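Local coordinates for protein transcriptional activator, putative (Pyrococcus furiosus, PDB 1RTW) that is a putative transcriptional activator of unassigned function, an all-helical member of the TENA/THI-4/PQQC family that assembles from four copies of its chain, at residues S3-K8 and R186-F191; A124-E129 and R167-L172; N107-V112 and K192-F197. One frame throughout, in Å; residues are numbered along the deposited sequence.

Contact 1. Residues S3-K8 and R186-F191; sequences SEELIK and RAREVF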
loop_
_atom_site.group_PDB
_atom_site.type_symbol
_atom_site.label_atom_id
_atom_site.label_comp_id
_atom_site.label_asym_id
_atom_site.label_seq_id
_atom_site.Cartn_x
_atom_site.Cartn_y
_atom_site.Cartn_z
ATOM N N SER B 3 -6.997 -14.797 -21.716
ATOM C CA SER B 3 -6.383 -13.769 -22.557
ATOM C C SER B 3 -7.154 -13.509 -23.843
ATOM O O SER B 3 -7.445 -12.362 -24.181
ATOM C CB SER B 3 -4.937 -14.145 -22.886
ATOM O OG SER B 3 -4.877 -15.384 -23.565
ATOM N N GLU B 4 -7.473 -14.579 -24.562
ATOM C CA GLU B 4 -8.217 -14.458 -25.802
ATOM C C GLU B 4 -9.638 -13.991 -25.522
ATOM O O GLU B 4 -10.214 -13.234 -26.305
ATOM C CB GLU B 4 -8.189 -15.775 -26.573
ATOM C CG GLU B 4 -6.794 -16.090 -27.122
ATOM C CD GLU B 4 -6.738 -17.329 -28.004
ATOM O OE1 GLU B 4 -7.804 -17.887 -28.349
ATOM O OE2 GLU B 4 -5.614 -17.743 -28.357
ATOM N N GLU B 5 -10.173 -14.387 -24.373
ATOM C CA GLU B 5 -11.513 -13.966 -23.987
ATOM C C GLU B 5 -11.519 -12.451 -23.793
ATOM O O GLU B 5 -12.382 -11.748 -24.328
ATOM C CB GLU B 5 -11.932 -14.640 -22.685
ATOM C CG GLU B 5 -12.183 -16.133 -22.800
ATOM C CD GLU B 5 -12.492 -16.787 -21.460
ATOM O OE1 GLU B 5 -12.954 -16.089 -20.526
ATOM O OE2 GLU B 5 -12.266 -18.011 -21.340
ATOM N N LEU B 6 -10.549 -11.963 -23.022
ATOM C CA LEU B 6 -10.408 -10.541 -22.740
ATOM C C LEU B 6 -10.375 -9.727 -24.023
ATOM O O LEU B 6 -11.099 -8.742 -24.158
ATOM C CB LEU B 6 -9.131 -10.293 -21.941
ATOM C CG LEU B 6 -9.132 -10.803 -20.502
ATOM C CD1 LEU B 6 -7.771 -10.575 -19.893
ATOM C CD2 LEU B 6 -10.210 -10.100 -19.684
ATOM N N ILE B 7 -9.551 -10.167 -24.969
ATOM C CA ILE B 7 -9.402 -9.492 -26.253
ATOM C C ILE B 7 -10.663 -9.498 -27.105
ATOM O O ILE B 7 -11.005 -8.486 -27.715
ATOM C CB ILE B 7 -8.222 -10.094 -27.046
ATOM C CG1 ILE B 7 -6.907 -9.653 -26.402
ATOM C CG2 ILE B 7 -8.272 -9.668 -28.511
ATOM C CD1 ILE B 7 -5.688 -10.344 -26.951
ATOM N N LYS B 8 -11.358 -10.633 -27.118
ATOM C CA LYS B 8 -12.582 -10.807 -27.896
ATOM C C LYS B 8 -13.706 -9.853 -27.486
ATOM O O LYS B 8 -14.344 -9.229 -28.336
ATOM C CB LYS B 8 -13.057 -12.263 -27.784
ATOM C CG LYS B 8 -14.289 -12.610 -28.620
ATOM C CD LYS B 8 -14.681 -14.083 -28.486
ATOM C CE LYS B 8 -15.121 -14.432 -27.068
ATOM N NZ LYS B 8 -15.451 -15.881 -26.921
ATOM N N ARG B 186 -13.949 -9.130 -12.177
ATOM C CA ARG B 186 -13.292 -7.929 -11.669
ATOM C C ARG B 186 -12.146 -7.598 -12.625
ATOM O O ARG B 186 -11.996 -6.458 -13.057
ATOM C CB ARG B 186 -12.741 -8.175 -10.261
ATOM C CG ARG B 186 -13.788 -8.218 -9.155
ATOM C CD ARG B 186 -13.823 -6.910 -8.377
ATOM N NE ARG B 186 -14.770 -6.963 -7.267
ATOM C CZ ARG B 186 -14.898 -6.021 -6.335
ATOM N NH1 ARG B 186 -14.136 -4.934 -6.366
ATOM N NH2 ARG B 186 -15.797 -6.165 -5.369
ATOM N N ALA B 187 -11.377 -8.624 -12.979
ATOM C CA ALA B 187 -10.261 -8.470 -13.898
ATOM C C ALA B 187 -10.772 -8.096 -15.280
ATOM O O ALA B 187 -10.166 -7.272 -15.954
ATOM C CB ALA B 187 -9.449 -9.752 -13.963
ATOM N N ARG B 188 -11.872 -8.713 -15.712
ATOM C CA ARG B 188 -12.438 -8.393 -17.023
ATOM C C ARG B 188 -12.727 -6.897 -17.092
ATOM O O ARG B 188 -12.439 -6.246 -18.102
ATOM C CB ARG B 188 -13.726 -9.186 -17.291
ATOM C CG ARG B 188 -13.524 -10.688 -17.438
ATOM C CD ARG B 188 -14.835 -11.403 -17.778
ATOM N NE ARG B 188 -14.809 -12.829 -17.442
ATOM C CZ ARG B 188 -14.321 -13.789 -18.227
ATOM N NH1 ARG B 188 -13.815 -13.489 -19.416
ATOM N NH2 ARG B 188 -14.311 -15.051 -17.811
ATOM N N GLU B 189 -13.268 -6.357 -16.001
ATOM C CA GLU B 189 -13.589 -4.938 -15.918
ATOM C C GLU B 189 -12.335 -4.072 -16.007
ATOM O O GLU B 189 -12.334 -3.044 -16.678
ATOM C CB GLU B 189 -14.343 -4.618 -14.620
ATOM C CG GLU B 189 -15.842 -4.913 -14.670
ATOM C CD GLU B 189 -16.564 -4.152 -15.784
ATOM O OE1 GLU B 189 -16.207 -2.982 -16.056
ATOM O OE2 GLU B 189 -17.487 -4.732 -16.395
ATOM N N VAL B 190 -11.276 -4.479 -15.312
ATOM C CA VAL B 190 -10.034 -3.729 -15.345
ATOM C C VAL B 190 -9.456 -3.732 -16.759
ATOM O O VAL B 190 -9.009 -2.689 -17.244
ATOM C CB VAL B 190 -9.016 -4.254 -14.298
ATOM C CG1 VAL B 190 -7.656 -3.633 -14.514
ATOM C CG2 VAL B 190 -9.496 -3.904 -12.898
ATOM N N PHE B 191 -9.522 -4.879 -17.435
ATOM C CA PHE B 191 -9.009 -4.991 -18.804
ATOM C C PHE B 191 -9.747 -4.013 -19.725
ATOM O O PHE B 191 -9.139 -3.355 -20.578
ATOM C CB PHE B 191 -9.149 -6.430 -19.331
ATOM C CG PHE B 191 -8.474 -6.660 -20.668
ATOM C CD1 PHE B 191 -9.119 -6.334 -21.865
ATOM C CD2 PHE B 191 -7.176 -7.165 -20.727
ATOM C CE1 PHE B 191 -8.479 -6.503 -23.097
ATOM C CE2 PHE B 191 -6.526 -7.339 -21.949
ATOM C CZ PHE B 191 -7.179 -7.006 -23.138
#
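In the all-helical TENA/THI-4/PQQC fold, the short N-terminal helix 2-8 is laid obliquely across the C-terminal helix 181-201, their segments 3-8 and 186-191 crossing at -50°. The first shell centres on Leu6 and the Phe191 ring. Leu6 CB sits above the middle of one face of that ring, 3.7 Å from its centroid and almost exactly on the normal, a clear CH-pi contact. Beyond CB the leucine forks: CD1 comes down on the ring at Phe191 CD2, 3.6 Å away, while CD2 turns to the other helix's backbone and rests 3.9 Å from Arg188 CA. Ile7 adds CG1 near the far end of the ring, at Phe191 CZ. CG anti to the backbone N (chi1 -172°) directs the Phe191 ring toward helix 2-8.

Outside this apolar centre, Glu5 and Arg188 form a salt bridge on a partly exposed margin. NH1 and NH2 of Arg188 both grip the single oxygen OE1 of Glu5, end-on, with the carboxylate and guanidinium planes only 7° apart. Arg188 keeps its chain extended from CG to NE, which carries the guanidinium across to the acid. In the second shell, helix 118-142 packs on the apolar centre, with Tyr126 against Ile7 and Cys127 against Phe191, while the N-terminal helix is tied by a hydrogen bond from Ser3 N to Asn173 OD1. Of the two bonds, the one from Arg188 NH1 is the shorter at 3.0 Å and meets the anti lone pair of Glu5 OE1, while NH2 approaches nearly along the C-O axis.

Contact 2. Residues A124-E129 and R167-L172; sequences ALYCEE and RIEKIL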
loop_
_atom_site.group_PDB
_atom_site.type_symbol
_atom_site.label_atom_id
_atom_site.label_comp_id
_atom_site.label_asym_id
_atom_site.label_seq_id
_atom_site.Cartn_x
_atom_site.Cartn_y
_atom_site.Cartn_z
ATOM N N ALA B 124 -4.181 -5.993 -15.843
ATOM C CA ALA B 124 -3.897 -4.643 -16.342
ATOM C C ALA B 124 -2.539 -4.613 -17.049
ATOM O O ALA B 124 -2.380 -3.948 -18.081
ATOM C CB ALA B 124 -3.919 -3.627 -15.206
ATOM N N LEU B 125 -1.573 -5.353 -16.499
ATOM C CA LEU B 125 -0.245 -5.421 -17.080
ATOM C C LEU B 125 -0.330 -6.001 -18.491
ATOM O O LEU B 125 0.159 -5.400 -19.442
ATOM C CB LEU B 125 0.686 -6.276 -16.220
ATOM C CG LEU B 125 2.076 -6.514 -16.832
ATOM C CD1 LEU B 125 2.840 -5.198 -16.903
ATOM C CD2 LEU B 125 2.830 -7.503 -15.999
ATOM N N TYR B 126 -0.980 -7.156 -18.613
ATOM C CA TYR B 126 -1.144 -7.823 -19.903
ATOM C C TYR B 126 -1.733 -6.882 -20.934
ATOM O O TYR B 126 -1.185 -6.718 -22.021
ATOM C CB TYR B 126 -2.065 -9.048 -19.776
ATOM C CG TYR B 126 -2.350 -9.724 -21.104
ATOM C CD1 TYR B 126 -1.307 -10.156 -21.921
ATOM C CD2 TYR B 126 -3.656 -9.899 -21.557
ATOM C CE1 TYR B 126 -1.553 -10.741 -23.151
ATOM C CE2 TYR B 126 -3.920 -10.492 -22.792
ATOM C CZ TYR B 126 -2.859 -10.908 -23.586
ATOM O OH TYR B 126 -3.089 -11.482 -24.818
ATOM N N CYS B 127 -2.867 -6.290 -20.585
ATOM C CA CYS B 127 -3.566 -5.363 -21.458
ATOM C C CYS B 127 -2.655 -4.252 -21.990
ATOM O O CYS B 127 -2.564 -4.045 -23.193
ATOM C CB CYS B 127 -4.762 -4.775 -20.709
ATOM S SG CYS B 127 -5.807 -3.688 -21.680
ATOM N N GLU B 128 -1.972 -3.555 -21.090
ATOM C CA GLU B 128 -1.053 -2.474 -21.453
ATOM C C GLU B 128 0.082 -2.905 -22.394
ATOM O O GLU B 128 0.464 -2.165 -23.302
ATOM C CB GLU B 128 -0.447 -1.877 -20.174
ATOM C CG GLU B 128 0.979 -1.306 -20.339
ATOM C CD GLU B 128 1.875 -1.551 -19.130
ATOM O OE1 GLU B 128 1.487 -2.287 -18.207
ATOM O OE2 GLU B 128 2.982 -0.998 -19.082
ATOM N N GLU B 129 0.674 -4.063 -22.123
ATOM C CA GLU B 129 1.778 -4.546 -22.953
ATOM C C GLU B 129 1.283 -5.084 -24.280
ATOM O O GLU B 129 1.853 -4.790 -25.321
ATOM C CB GLU B 129 2.599 -5.616 -22.214
ATOM C CG GLU B 129 3.105 -5.204 -20.826
ATOM C CD GLU B 129 4.075 -4.026 -20.853
ATOM O OE1 GLU B 129 3.828 -3.079 -21.603
ATOM O OE2 GLU B 129 5.069 -4.017 -20.100
ATOM N N ARG B 167 4.870 -14.287 -22.656
ATOM C CA ARG B 167 5.219 -14.768 -21.327
ATOM C C ARG B 167 4.200 -14.283 -20.292
ATOM O O ARG B 167 3.829 -15.038 -19.391
ATOM C CB ARG B 167 6.634 -14.321 -20.955
ATOM C CG ARG B 167 7.214 -15.031 -19.749
ATOM C CD ARG B 167 8.639 -14.560 -19.445
ATOM N NE ARG B 167 9.190 -15.237 -18.266
ATOM C CZ ARG B 167 10.276 -14.848 -17.596
ATOM N NH1 ARG B 167 10.955 -13.770 -17.977
ATOM N NH2 ARG B 167 10.684 -15.537 -16.535
ATOM N N ILE B 168 3.731 -13.041 -20.442
ATOM C CA ILE B 168 2.735 -12.474 -19.528
ATOM C C ILE B 168 1.407 -13.203 -19.734
ATOM O O ILE B 168 0.710 -13.549 -18.773
ATOM C CB ILE B 168 2.532 -10.947 -19.775
ATOM C CG1 ILE B 168 3.774 -10.166 -19.331
ATOM C CG2 ILE B 168 1.332 -10.433 -19.005
ATOM C CD1 ILE B 168 3.804 -8.745 -19.832
ATOM N N GLU B 169 1.087 -13.434 -21.002
ATOM C CA GLU B 169 -0.132 -14.114 -21.408
ATOM C C GLU B 169 -0.236 -15.498 -20.769
ATOM O O GLU B 169 -1.256 -15.839 -20.166
ATOM C CB GLU B 169 -0.156 -14.234 -22.934
ATOM C CG GLU B 169 -1.433 -14.798 -23.514
ATOM C CD GLU B 169 -1.401 -14.891 -25.033
ATOM O OE1 GLU B 169 -0.979 -13.913 -25.700
ATOM O OE2 GLU B 169 -1.811 -15.945 -25.563
ATOM N N LYS B 170 0.842 -16.270 -20.879
ATOM C CA LYS B 170 0.898 -17.620 -20.334
ATOM C C LYS B 170 0.706 -17.616 -18.817
ATOM O O LYS B 170 0.008 -18.481 -18.276
ATOM C CB LYS B 170 2.223 -18.285 -20.714
ATOM C CG LYS B 170 2.282 -19.773 -20.433
ATOM C CD LYS B 170 3.587 -20.363 -20.941
ATOM C CE LYS B 170 3.697 -21.853 -20.622
ATOM N NZ LYS B 170 3.700 -22.118 -19.156
ATOM N N ILE B 171 1.312 -16.638 -18.141
ATOM C CA ILE B 171 1.184 -16.505 -16.690
ATOM C C ILE B 171 -0.244 -16.124 -16.307
ATOM O O ILE B 171 -0.817 -16.710 -15.384
ATOM C CB ILE B 171 2.176 -15.458 -16.133
ATOM C CG1 ILE B 171 3.597 -15.973 -16.290
ATOM C CG2 ILE B 171 1.901 -15.190 -14.666
ATOM C CD1 ILE B 171 4.650 -14.939 -15.991
ATOM N N LEU B 172 -0.805 -15.142 -17.014
ATOM C CA LEU B 172 -2.172 -14.678 -16.781
ATOM C C LEU B 172 -3.198 -15.797 -16.941
ATOM O O LEU B 172 -4.006 -16.049 -16.048
ATOM C CB LEU B 172 -2.531 -13.557 -17.757
ATOM C CG LEU B 172 -3.954 -13.008 -17.646
ATOM C CD1 LEU B 172 -4.137 -12.322 -16.292
ATOM C CD2 LEU B 172 -4.230 -12.037 -18.788
#
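Tyr126 and Leu172 both hold CG anti to the backbone N (chi1 176° in the tyrosine), and Ile168 sets its CG2 branch anti in the same sense, so that the three meet between nearly antiparallel helices of this helical-bundle fold. The segments of helix 118-142 and helix 159-176 run at 151° to each other, with axes 9.7 Å apart. Ile168 is the two-pronged residue. Its CG2 lies against the root of the tyrosine, 3.7 Å from Tyr126 CB, while the extended Ile168 side chain crosses those of Leu125 and Glu129 at about a right angle, its CD1 reaching within 3.7 Å of Glu129 CG.

Leu172 sends CD2 obliquely to the tyrosine ring. Glu169 lies alongside Tyr126, pointing the same way, and its CB approaches Tyr126 CE1. The bend of Glu129 at chi2 (-63°) turns its carboxylate aside from this apolar seam; OE2 is hydrogen-bonded to Tyr164 OH, and the side chain lies close to a phosphate ion, probably from the crystallisation liquor. Phe122 and Phe68 also pack on Ile168 in this buried contact. The closest apolar touch is Tyr126 CD2 to Leu172 CD2, at 3.5 Å.

Contact 3. Residues N107-V112 and K192-F197; sequences NYLLSV and KEVSKF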
loop_
_atom_site.group_PDB
_atom_site.type_symbol
_atom_site.label_atom_id
_atom_site.label_comp_id
_atom_site.label_asym_id
_atom_site.label_seq_id
_atom_site.Cartn_x
_atom_site.Cartn_y
_atom_site.Cartn_z
ATOM N N ASN B 107 -2.763 7.110 -12.530
ATOM C CA ASN B 107 -3.392 6.993 -11.220
ATOM C C ASN B 107 -4.331 5.808 -11.094
ATOM O O ASN B 107 -4.437 5.210 -10.028
ATOM C CB ASN B 107 -4.066 8.308 -10.835
ATOM C CG ASN B 107 -3.059 9.428 -10.628
ATOM O OD1 ASN B 107 -1.875 9.173 -10.373
ATOM N ND2 ASN B 107 -3.516 10.664 -10.731
ATOM N N TYR B 108 -4.972 5.438 -12.196
ATOM C CA TYR B 108 -5.848 4.276 -12.183
ATOM C C TYR B 108 -4.999 3.009 -12.008
ATOM O O TYR B 108 -5.330 2.141 -11.189
ATOM C CB TYR B 108 -6.665 4.188 -13.473
ATOM C CG TYR B 108 -7.449 2.898 -13.588
ATOM C CD1 TYR B 108 -8.563 2.653 -12.770
ATOM C CD2 TYR B 108 -7.055 1.909 -14.472
ATOM C CE1 TYR B 108 -9.255 1.450 -12.839
ATOM C CE2 TYR B 108 -7.738 0.700 -14.552
ATOM C CZ TYR B 108 -8.831 0.473 -13.730
ATOM O OH TYR B 108 -9.479 -0.746 -13.778
ATOM N N LEU B 109 -3.881 2.927 -12.731
ATOM C CA LEU B 109 -3.015 1.749 -12.641
ATOM C C LEU B 109 -2.442 1.591 -11.250
ATOM O O LEU B 109 -2.412 0.486 -10.717
ATOM C CB LEU B 109 -1.894 1.773 -13.673
ATOM C CG LEU B 109 -2.267 1.459 -15.127
ATOM C CD1 LEU B 109 -0.980 1.425 -15.982
ATOM C CD2 LEU B 109 -2.983 0.093 -15.191
ATOM N N LEU B 110 -1.987 2.685 -10.657
ATOM C CA LEU B 110 -1.456 2.625 -9.304
ATOM C C LEU B 110 -2.550 2.221 -8.287
ATOM O O LEU B 110 -2.266 1.522 -7.306
ATOM C CB LEU B 110 -0.811 3.967 -8.930
ATOM C CG LEU B 110 0.393 4.340 -9.796
ATOM C CD1 LEU B 110 0.944 5.680 -9.328
ATOM C CD2 LEU B 110 1.448 3.252 -9.708
ATOM N N SER B 111 -3.799 2.627 -8.533
ATOM C CA SER B 111 -4.894 2.257 -7.629
ATOM C C SER B 111 -5.194 0.776 -7.753
ATOM O O SER B 111 -5.439 0.107 -6.755
ATOM C CB SER B 111 -6.156 3.068 -7.904
ATOM O OG SER B 111 -5.965 4.401 -7.480
ATOM N N VAL B 112 -5.176 0.263 -8.982
ATOM C CA VAL B 112 -5.413 -1.158 -9.187
ATOM C C VAL B 112 -4.297 -2.000 -8.563
ATOM O O VAL B 112 -4.552 -3.040 -7.954
ATOM C CB VAL B 112 -5.534 -1.499 -10.671
ATOM C CG1 VAL B 112 -5.562 -3.004 -10.870
ATOM C CG2 VAL B 112 -6.796 -0.873 -11.241
ATOM N N LYS B 192 -11.065 -3.931 -19.545
ATOM C CA LYS B 192 -11.905 -3.032 -20.326
ATOM C C LYS B 192 -11.502 -1.581 -20.084
ATOM O O LYS B 192 -11.312 -0.811 -21.027
ATOM C CB LYS B 192 -13.375 -3.218 -19.941
ATOM C CG LYS B 192 -14.331 -2.208 -20.563
ATOM C CD LYS B 192 -15.780 -2.518 -20.206
ATOM C CE LYS B 192 -16.200 -3.875 -20.758
ATOM N NZ LYS B 192 -17.558 -4.272 -20.298
ATOM N N GLU B 193 -11.342 -1.228 -18.814
ATOM C CA GLU B 193 -10.981 0.125 -18.439
ATOM C C GLU B 193 -9.583 0.484 -18.947
ATOM O O GLU B 193 -9.387 1.580 -19.472
ATOM C CB GLU B 193 -11.102 0.291 -16.916
ATOM C CG GLU B 193 -11.106 1.731 -16.409
ATOM C CD GLU B 193 -12.336 2.544 -16.831
ATOM O OE1 GLU B 193 -12.329 3.777 -16.602
ATOM O OE2 GLU B 193 -13.313 1.965 -17.367
ATOM N N VAL B 194 -8.628 -0.444 -18.838
ATOM C CA VAL B 194 -7.276 -0.164 -19.320
ATOM C C VAL B 194 -7.303 0.012 -20.841
ATOM O O VAL B 194 -6.574 0.846 -21.391
ATOM C CB VAL B 194 -6.243 -1.256 -18.891
ATOM C CG1 VAL B 194 -4.868 -0.985 -19.524
ATOM C CG2 VAL B 194 -6.101 -1.269 -17.386
ATOM N N SER B 195 -8.199 -0.727 -21.499
ATOM C CA SER B 195 -8.364 -0.654 -22.952
ATOM C C SER B 195 -8.785 0.745 -23.386
ATOM O O SER B 195 -8.252 1.289 -24.352
ATOM C CB SER B 195 -9.404 -1.674 -23.427
ATOM O OG SER B 195 -8.909 -2.993 -23.329
ATOM N N LYS B 196 -9.743 1.319 -22.663
ATOM C CA LYS B 196 -10.240 2.668 -22.937
ATOM C C LYS B 196 -9.127 3.702 -22.758
ATOM O O LYS B 196 -9.019 4.659 -23.524
ATOM C CB LYS B 196 -11.410 2.999 -22.004
ATOM C CG LYS B 196 -12.677 2.215 -22.300
ATOM C CD LYS B 196 -13.804 2.572 -21.337
ATOM C CE LYS B 196 -15.031 1.668 -21.568
ATOM N NZ LYS B 196 -16.180 1.966 -20.649
ATOM N N PHE B 197 -8.309 3.498 -21.730
ATOM C CA PHE B 197 -7.196 4.384 -21.439
ATOM C C PHE B 197 -6.164 4.333 -22.555
ATOM O O PHE B 197 -5.626 5.367 -22.944
ATOM C CB PHE B 197 -6.559 4.025 -20.097
ATOM C CG PHE B 197 -7.194 4.712 -18.922
ATOM C CD1 PHE B 197 -7.301 6.098 -18.890
ATOM C CD2 PHE B 197 -7.650 3.984 -17.838
ATOM C CE1 PHE B 197 -7.852 6.750 -17.785
ATOM C CE2 PHE B 197 -8.200 4.624 -16.734
ATOM C CZ PHE B 197 -8.300 6.011 -16.707
#
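The Tyr108 ring is sandwiched by aliphatic groups. Val112 CG2, from one turn further along its own helix, lies 3.5 Å above one face of the ring, offset toward the rim; on the opposite face lies Glu193 CG, also offset toward the rim, 4.0 Å from the ring centroid in a CH-pi contact. Val194 CG2 comes in at the edge, in the ring plane, 3.8 Å from Tyr108 CE2. The second flat group, Phe197, meets the tyrosine nearer its base: Phe197 CE2 is 3.6 Å from Tyr108 CB, and the two rings are inclined at 35°, their centroids 5.6 Å apart. Beyond the pair, the Phe197 ring stacks on Tyr105.

Tyr108 holds its CG anti to the backbone N (chi1 172°) and reaches across helix axes 11.4 Å apart, those of segments 107-112 and 192-197, which run nearly antiparallel at 159°. Leu109 brings its CD2 to the same valine branch, so one methyl of Val194 serves both Tyr108 CE2 and Leu109 CD2. Helix 100-115 and helix 181-201 are thereby joined within the bundle, with Ala124 of helix 118-142 touching both Leu109 and Val194.

With CG anti to the backbone N, Glu193 lays this methylene over the ring; the bend at chi2 then directs the carboxylate, whose OE1 forms a salt bridge with Lys103 of the second subunit. Asn107 of that subunit also packs on Tyr108. One residue thus serves two chemistries: its aliphatic stem covers an aromatic face within the chain, and its charged end, probably stabilised by the lysine, helps join two subunits.

Helix 181-201 is the common element: contact 1 uses its residues 186-191 and contact 3 the very next turns, their centres about 12 Å apart and bridged where Val190 CG2 lies 3.3 Å from Tyr108 OH. Contact 2, about 11 Å from contact 1 and 14 Å from contact 3 by centres, is nested along the chain inside the loops both close. Cys127 touches both: its CB lies 3.3 Å from Phe191 CE2, and its SG 3.6 Å from Val194 CG1. The phosphate ion lies by contact 2, about 2 Å from the Glu129 side chain between nearest atoms, whereas contact 3 faces the second subunit.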